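Tubulin-binding cofactor A (Leishmania major, PDB 4CQI) probably takes part in an early step of tubulin folding, capturing and stabilising beta-tubulin in a quasi-native conformation. Local coordinates at residues A[78-81]-A[82-85]. Residues are numbered along the deposited sequence; the frame is centred on the assembly and turned at random.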
loop_
_atom_site.group_PDB
_atom_site.type_symbol
_atom_site.label_atom_id
_atom_site.label_comp_id
_atom_site.label_asym_id
_atom_site.label_seq_id
_atom_site.Cartn_x
_atom_site.Cartn_y
_atom_site.Cartn_z
ATOM N N GLN A 78 -13.047 -6.041 -1.173
ATOM C CA GLN A 78 -12.851 -6.107 0.258
ATOM C C GLN A 78 -11.664 -6.945 0.572
ATOM O O GLN A 78 -10.949 -6.647 1.499
ATOM C CB GLN A 78 -14.114 -6.595 0.930
ATOM C CG GLN A 78 -15.176 -5.505 0.821
ATOM C CD GLN A 78 -16.462 -5.839 1.490
ATOM O OE1 GLN A 78 -16.867 -5.179 2.477
ATOM N NE2 GLN A 78 -17.072 -6.916 1.037
ATOM N N MET A 79 -11.425 -8.000 -0.195
ATOM C CA MET A 79 -10.249 -8.841 0.068
ATOM C C MET A 79 -8.947 -8.207 -0.419
ATOM O O MET A 79 -7.837 -8.563 0.038
ATOM C CB MET A 79 -10.418 -10.157 -0.671
ATOM C CG MET A 79 -11.669 -10.788 -0.222
ATOM S SD MET A 79 -11.114 -11.589 1.209
ATOM C CE MET A 79 -11.202 -13.120 0.293
ATOM N N MET A 80 -9.073 -7.275 -1.352
ATOM C CA MET A 80 -7.893 -6.525 -1.786
ATOM C C MET A 80 -7.370 -5.546 -0.714
ATOM O O MET A 80 -6.208 -5.127 -0.789
ATOM C CB MET A 80 -8.138 -5.828 -3.133
ATOM C CG MET A 80 -7.989 -6.820 -4.302
ATOM S SD MET A 80 -6.315 -7.481 -4.569
ATOM C CE MET A 80 -5.558 -5.917 -4.258
ATOM N N VAL A 81 -8.188 -5.208 0.280
ATOM C CA VAL A 81 -7.703 -4.429 1.410
ATOM C C VAL A 81 -6.631 -5.199 2.223
ATOM O O VAL A 81 -5.489 -4.735 2.316
ATOM C CB VAL A 81 -8.861 -3.833 2.253
ATOM C CG1 VAL A 81 -8.332 -3.140 3.476
ATOM C CG2 VAL A 81 -9.653 -2.858 1.395
ATOM N N PRO A 82 -6.954 -6.385 2.758
ATOM C CA PRO A 82 -5.852 -7.087 3.413
ATOM C C PRO A 82 -4.696 -7.432 2.492
ATOM O O PRO A 82 -3.537 -7.368 2.927
ATOM C CB PRO A 82 -6.496 -8.355 3.971
ATOM C CG PRO A 82 -7.813 -8.477 3.297
ATOM C CD PRO A 82 -8.247 -7.064 3.000
ATOM N N HIS A 83 -4.962 -7.731 1.225
ATOM C CA HIS A 83 -3.844 -7.957 0.334
ATOM C C HIS A 83 -2.929 -6.756 0.298
ATOM O O HIS A 83 -1.712 -6.901 0.362
ATOM C CB HIS A 83 -4.296 -8.274 -1.061
ATOM C CG HIS A 83 -3.146 -8.534 -1.977
ATOM N ND1 HIS A 83 -2.049 -9.297 -1.572
ATOM C CD2 HIS A 83 -2.839 -8.026 -3.236
ATOM C CE1 HIS A 83 -1.151 -9.324 -2.581
ATOM N NE2 HIS A 83 -1.647 -8.551 -3.605
ATOM N N SER A 84 -3.503 -5.564 0.199
ATOM C CA SER A 84 -2.694 -4.325 0.134
ATOM C C SER A 84 -1.951 -4.077 1.447
ATOM O O SER A 84 -0.755 -3.705 1.486
ATOM C CB SER A 84 -3.577 -3.123 -0.251
ATOM O OG SER A 84 -4.250 -3.339 -1.515
ATOM N N VAL A 85 -2.636 -4.320 2.550
ATOM C CA VAL A 85 -2.017 -4.271 3.857
ATOM C C VAL A 85 -0.805 -5.204 3.919
ATOM O O VAL A 85 0.254 -4.817 4.435
ATOM C CB VAL A 85 -3.013 -4.678 4.967
ATOM C CG1 VAL A 85 -2.264 -4.964 6.273
ATOM C CG2 VAL A 85 -4.075 -3.598 5.179
#
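Met80 O accepts two hydrogen bonds from Ser84, one residue supplying both donors four positions on. Ser84 OG lies 2.7 Å from Met80 O and Ser84 N lies 2.9 Å from it, and the two approach from opposite faces of the carbonyl plane. The hydroxyl is set for this by a chi1 of -57°, which places OG beside its own backbone N and turns it back along the helix. Two further bonds keep the i to i+4 pattern: His83 N to Met79 O at 3.2 Å, and the straighter Val85 N to Val81 O, with an N-H...O angle of 173°.

Pro82 breaks that pattern. Its nitrogen carries no hydrogen, and CD stands where an N-H hydrogen would point, 3.1 Å from Gln78 O. The peptide link itself holds Val81 CB within 3.4 Å of Pro82 CD, where the two side chains cross at about a right angle.

Among side chains, Met80 runs alongside His83. Bends at chi2 and chi3 bring Met80 CE to the imidazole edge, in the ring plane and 3.6 Å from His83 CD2.

Val81 and Ser84 touch helix 23-62, Leu42 being common to both. The bond missing at Pro82 marks a proline kink within helix 67-100 of the cofactor's three-helix bundle.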